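Local structure of cysteine desulfurase (Elizabethkingia anophelis NUHP1, 5VPR) at residues A111-I116 and C140-A145; E121-Y126 and E165-K170. The protein probably removes sulfur from L-cysteine, leaving L-alanine and passing the sulfur to a carrier, with pyridoxal 5'-phosphate as cofactor. One frame throughout, in Å; residues are numbered along the deposited sequence.

Interaction 1: residues A111-I116 and C140-A145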
loop_
_atom_site.group_PDB
_atom_site.type_symbol
_atom_site.label_atom_id
_atom_site.label_comp_id
_atom_site.label_asym_id
_atom_site.label_seq_id
_atom_site.Cartn_x
_atom_site.Cartn_y
_atom_site.Cartn_z
ATOM N N ALA A 111 15.199 -15.025 3.055
ATOM C CA ALA A 111 15.246 -16.249 2.264
ATOM C C ALA A 111 16.190 -16.135 1.063
ATOM O O ALA A 111 16.671 -17.162 0.575
ATOM C CB ALA A 111 13.835 -16.634 1.813
ATOM N N MET A 112 16.483 -14.920 0.580
ATOM C CA MET A 112 17.429 -14.773 -0.527
ATOM C C MET A 112 18.870 -15.024 -0.103
ATOM O O MET A 112 19.723 -15.223 -0.976
ATOM C CB MET A 112 17.357 -13.374 -1.151
ATOM C CG MET A 112 16.096 -13.072 -1.943
ATOM S SD MET A 112 15.951 -14.003 -3.475
ATOM C CE MET A 112 17.457 -13.510 -4.315
ATOM N N THR A 113 19.153 -15.002 1.207
ATOM C CA THR A 113 20.533 -15.024 1.693
ATOM C C THR A 113 21.354 -16.117 1.019
ATOM O O THR A 113 22.508 -15.888 0.634
ATOM C CB THR A 113 20.558 -15.207 3.217
ATOM O OG1 THR A 113 19.940 -14.079 3.854
ATOM C CG2 THR A 113 22.002 -15.342 3.725
ATOM N N ASP A 114 20.762 -17.300 0.834
ATOM C CA ASP A 114 21.484 -18.428 0.261
ATOM C C ASP A 114 21.698 -18.305 -1.243
ATOM O O ASP A 114 22.609 -18.945 -1.775
ATOM C CB ASP A 114 20.748 -19.737 0.569
ATOM C CG ASP A 114 21.099 -20.303 1.942
ATOM O OD1 ASP A 114 22.017 -19.764 2.602
ATOM O OD2 ASP A 114 20.456 -21.292 2.360
ATOM N N LEU A 115 20.898 -17.502 -1.941
ATOM C CA LEU A 115 21.042 -17.361 -3.385
ATOM C C LEU A 115 21.935 -16.193 -3.791
ATOM O O LEU A 115 22.067 -15.924 -4.988
ATOM C CB LEU A 115 19.664 -17.205 -4.038
ATOM C CG LEU A 115 18.632 -18.304 -3.760
ATOM C CD1 LEU A 115 17.247 -17.859 -4.229
ATOM C CD2 LEU A 115 19.022 -19.602 -4.423
ATOM N N ILE A 116 22.556 -15.498 -2.841
ATOM C CA ILE A 116 23.366 -14.319 -3.132
ATOM C C ILE A 116 24.802 -14.607 -2.726
ATOM O O ILE A 116 25.067 -14.905 -1.556
ATOM C CB ILE A 116 22.845 -13.074 -2.403
ATOM C CG1 ILE A 116 21.346 -12.926 -2.620
ATOM C CG2 ILE A 116 23.589 -11.848 -2.896
ATOM C CD1 ILE A 116 20.968 -12.844 -4.060
ATOM N N CYS A 140 22.728 -7.382 2.124
ATOM C CA CYS A 140 24.049 -7.099 1.573
ATOM C C CYS A 140 25.139 -7.193 2.635
ATOM O O CYS A 140 26.291 -7.494 2.308
ATOM C CB CYS A 140 24.067 -5.717 0.920
ATOM S SG CYS A 140 23.044 -5.584 -0.570
ATOM N N GLN A 141 24.808 -6.933 3.904
ATOM C CA GLN A 141 25.799 -7.080 4.965
ATOM C C GLN A 141 26.130 -8.547 5.209
ATOM O O GLN A 141 27.296 -8.895 5.428
ATOM C CB GLN A 141 25.303 -6.417 6.252
ATOM N N ARG A 142 25.121 -9.421 5.172
ATOM C CA ARG A 142 25.359 -10.853 5.340
ATOM C C ARG A 142 26.177 -11.409 4.185
ATOM O O ARG A 142 27.273 -11.943 4.379
ATOM C CB ARG A 142 24.030 -11.597 5.450
ATOM C CG ARG A 142 23.251 -11.258 6.686
ATOM C CD ARG A 142 22.117 -12.231 6.884
ATOM N NE ARG A 142 21.127 -12.200 5.807
ATOM C CZ ARG A 142 20.138 -11.314 5.719
ATOM N NH1 ARG A 142 20.020 -10.350 6.621
ATOM N NH2 ARG A 142 19.274 -11.382 4.717
ATOM N N THR A 143 25.648 -11.306 2.972
ATOM C CA THR A 143 26.380 -11.729 1.794
ATOM C C THR A 143 27.504 -10.732 1.503
ATOM O O THR A 143 27.756 -9.791 2.260
ATOM C CB THR A 143 25.422 -11.859 0.615
ATOM O OG1 THR A 143 24.828 -10.583 0.362
ATOM C CG2 THR A 143 24.311 -12.853 0.941
ATOM N N GLY A 144 28.205 -10.939 0.397
ATOM C CA GLY A 144 29.163 -9.938 -0.016
ATOM C C GLY A 144 28.571 -8.962 -1.013
ATOM O O GLY A 144 29.305 -8.305 -1.759
ATOM N N ALA A 145 27.244 -8.848 -1.030
ATOM C CA ALA A 145 26.564 -8.165 -2.123
ATOM C C ALA A 145 26.649 -6.648 -1.987
ATOM O O ALA A 145 26.719 -6.101 -0.882
ATOM C CB ALA A 145 25.102 -8.597 -2.191
#

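Interaction 2: residues E121-Y126 and E165-K170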
loop_
_atom_site.group_PDB
_atom_site.type_symbol
_atom_site.label_atom_id
_atom_site.label_comp_id
_atom_site.label_asym_id
_atom_site.label_seq_id
_atom_site.Cartn_x
_atom_site.Cartn_y
_atom_site.Cartn_z
ATOM N N GLU A 121 24.637 -8.264 -6.923
ATOM C CA GLU A 121 24.116 -6.914 -6.755
ATOM C C GLU A 121 22.611 -6.941 -6.525
ATOM O O GLU A 121 21.895 -7.771 -7.100
ATOM C CB GLU A 121 24.462 -6.042 -7.974
ATOM C CG GLU A 121 25.949 -6.034 -8.308
ATOM C CD GLU A 121 26.318 -5.033 -9.385
ATOM O OE1 GLU A 121 27.528 -4.804 -9.588
ATOM O OE2 GLU A 121 25.405 -4.474 -10.027
ATOM N N ILE A 122 22.149 -6.039 -5.653
ATOM C CA ILE A 122 20.739 -5.825 -5.343
ATOM C C ILE A 122 20.413 -4.378 -5.690
ATOM O O ILE A 122 21.133 -3.462 -5.276
ATOM C CB ILE A 122 20.431 -6.097 -3.855
ATOM C CG1 ILE A 122 20.845 -7.512 -3.449
ATOM C CG2 ILE A 122 18.962 -5.868 -3.559
ATOM C CD1 ILE A 122 20.192 -8.594 -4.262
ATOM N N ILE A 123 19.337 -4.168 -6.444
ATOM C CA ILE A 123 18.908 -2.833 -6.851
ATOM C C ILE A 123 17.576 -2.531 -6.176
ATOM O O ILE A 123 16.639 -3.336 -6.247
ATOM C CB ILE A 123 18.794 -2.714 -8.384
ATOM C CG1 ILE A 123 20.142 -3.002 -9.051
ATOM C CG2 ILE A 123 18.300 -1.341 -8.754
ATOM C CD1 ILE A 123 20.134 -2.901 -10.595
ATOM N N ILE A 124 17.494 -1.376 -5.510
ATOM C CA ILE A 124 16.266 -0.941 -4.863
ATOM C C ILE A 124 15.960 0.484 -5.302
ATOM O O ILE A 124 16.836 1.230 -5.748
ATOM C CB ILE A 124 16.348 -1.020 -3.321
ATOM C CG1 ILE A 124 17.406 -0.046 -2.792
ATOM C CG2 ILE A 124 16.648 -2.442 -2.865
ATOM C CD1 ILE A 124 17.460 0.027 -1.278
ATOM N N SER A 125 14.689 0.852 -5.181
ATOM C CA SER A 125 14.281 2.222 -5.456
ATOM C C SER A 125 14.505 3.097 -4.224
ATOM O O SER A 125 14.649 2.602 -3.102
ATOM C CB SER A 125 12.814 2.268 -5.892
ATOM O OG SER A 125 11.969 1.578 -4.977
ATOM N N TYR A 126 14.528 4.413 -4.456
ATOM C CA TYR A 126 14.852 5.448 -3.449
ATOM C C TYR A 126 14.459 5.132 -2.000
ATOM O O TYR A 126 13.278 5.055 -1.664
ATOM C CB TYR A 126 14.203 6.780 -3.852
ATOM N N GLU A 165 22.548 0.633 -17.508
ATOM C CA GLU A 165 23.960 0.413 -17.210
ATOM C C GLU A 165 24.198 -0.544 -16.045
ATOM O O GLU A 165 25.209 -1.257 -16.045
ATOM C CB GLU A 165 24.651 1.752 -16.918
ATOM N N TRP A 166 23.288 -0.597 -15.061
ATOM C CA TRP A 166 23.507 -1.404 -13.860
ATOM C C TRP A 166 23.170 -2.883 -14.045
ATOM O O TRP A 166 23.805 -3.737 -13.418
ATOM C CB TRP A 166 22.672 -0.872 -12.697
ATOM C CG TRP A 166 23.096 0.451 -12.172
ATOM C CD1 TRP A 166 24.145 1.212 -12.600
ATOM C CD2 TRP A 166 22.475 1.180 -11.108
ATOM N NE1 TRP A 166 24.210 2.376 -11.868
ATOM C CE2 TRP A 166 23.201 2.375 -10.941
ATOM C CE3 TRP A 166 21.379 0.934 -10.277
ATOM C CZ2 TRP A 166 22.860 3.325 -9.980
ATOM C CZ3 TRP A 166 21.041 1.882 -9.323
ATOM C CH2 TRP A 166 21.782 3.058 -9.184
ATOM N N LEU A 167 22.168 -3.212 -14.853
ATOM C CA LEU A 167 21.722 -4.599 -14.946
ATOM C C LEU A 167 22.791 -5.470 -15.597
ATOM O O LEU A 167 23.360 -5.104 -16.628
ATOM C CB LEU A 167 20.413 -4.676 -15.729
ATOM C CG LEU A 167 19.205 -4.067 -15.010
ATOM C CD1 LEU A 167 18.017 -3.899 -15.958
ATOM C CD2 LEU A 167 18.838 -4.919 -13.796
ATOM N N SER A 168 23.071 -6.621 -14.994
ATOM C CA SER A 168 24.062 -7.544 -15.538
ATOM C C SER A 168 23.800 -8.939 -14.969
ATOM O O SER A 168 22.809 -9.171 -14.262
ATOM C CB SER A 168 25.483 -7.067 -15.221
ATOM O OG SER A 168 25.737 -7.190 -13.826
ATOM N N GLU A 169 24.714 -9.874 -15.267
ATOM C CA GLU A 169 24.656 -11.197 -14.652
ATOM C C GLU A 169 24.816 -11.131 -13.141
ATOM O O GLU A 169 24.508 -12.108 -12.454
ATOM C CB GLU A 169 25.741 -12.115 -15.234
ATOM C CG GLU A 169 27.133 -11.897 -14.638
ATOM C CD GLU A 169 27.862 -10.685 -15.230
ATOM O OE1 GLU A 169 27.211 -9.846 -15.895
ATOM O OE2 GLU A 169 29.096 -10.578 -15.033
ATOM N N LYS A 170 25.308 -10.009 -12.613
ATOM C CA LYS A 170 25.453 -9.841 -11.175
ATOM C C LYS A 170 24.135 -9.517 -10.480
ATOM O O LYS A 170 24.017 -9.751 -9.271
ATOM C CB LYS A 170 26.475 -8.740 -10.888
ATOM C CG LYS A 170 27.892 -9.085 -11.325
ATOM C CD LYS A 170 28.446 -10.206 -10.461
ATOM C CE LYS A 170 29.904 -10.498 -10.791
ATOM N NZ LYS A 170 30.451 -11.577 -9.924
HETATM O O HOH W 1 22.960 -4.596 -11.024
HETATM O O HOH W 2 26.683 -4.549 -12.483
#

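Interaction 1: residues A111-I116 and C140-A145
In the large pyridoxal-phosphate-binding domain of fold type I, as in class-V aminotransferases, two helix C-terminal ends meet at the surface: the turn that follows helix 101-111 and the last residues of helix 134-142. R142 reaches across with its chain bent at chi3 (-63°) and grips T113 side-on, NE and NH2 both donating to the one hydroxyl oxygen. R142 NH2 lies 2.9 Å from T113 OG1, and NE of R142 is 3.0 Å from the same OG1. The oxygen sits close to the guanidinium plane, but both bonds are bent, near 140°, as expected when two N-H groups converge on a single acceptor. T113 OG1 is also hydrogen-bonded to the carbonyl of Y110. Further along the turn, T143 CG2 lies against the carbonyl oxygens of T113 and I116, 3.3 Å from I116 O, with I116 CB behind it at 3.7 Å. The T143 hydroxyl stands in the crowded position between backbone N and carbonyl carbon (chi1 61°), turned back to its own chain: it bonds to L139 O and accepts from A145 N in an ST turn. A145 completes the apolar strip, its CB lying 3.7 Å from CG2 of I116.

Interaction 2: residues E121-Y126 and E165-K170
E121, I123 and W166 bury the most surface where the chain leading from helix 163-166 into strand 171-177 runs beside the start of strand 121-125. E121 N donates to K170 O over 2.8 Å, approaching from above the carbonyl plane. The E121 side chain, extended beyond CG, runs alongside the base of K170, with its CG 3.8 Å from K170 CB, while the lysine chain bends away at chi2. The carboxylate reaches the helix end through water: OE2 of E121 takes a bond from water 1 at 2.6 Å, and that water also donates to W166 O. Water 2 bridges the same two oxygens and accepts from S168 OG, which closes an ST turn by accepting from K170 N. Two residues along, I123 points the same way, its CD1 near the ring plane at the indole edge, 4.0 Å from W166 CE3 and 3.9 Å from W166 CB. L167 CD2 meets that methyl too, 4.0 Å from I123 CD1. R148 of the neighbouring strand salt-bridges E121 OE2 and makes a cation-pi contact with the W166 ring. With one arginine and two donating waters on OE2, E121 is probably ionised, its hydration shared with the helix-end carbonyl.

In the fold
The segments alternate along the chain (111-116, 121-126, 140-145, 165-170), so the two contacts interlock within one region of the fold type I domain. Their centres are about 14 Å apart. Strand 121-125 lies between parallel neighbours 146-150, an outermost strand within this chain, and 171-177 in the seven-stranded mixed sheet. Interaction 1 ties the turn after helix 101-111 to the end of helix 134-142, whereas interaction 2 lies against the strand. They touch where C140 SG packs on I122 CG1, 4.1 Å away; helices 134-142 and 163-166 cover opposite faces of this sheet margin. The contacts thus tie down two successive parallel crossovers (121-125 to 146-150 to 171-177) at the surface, about 24 to 26 Å from the chain's centre.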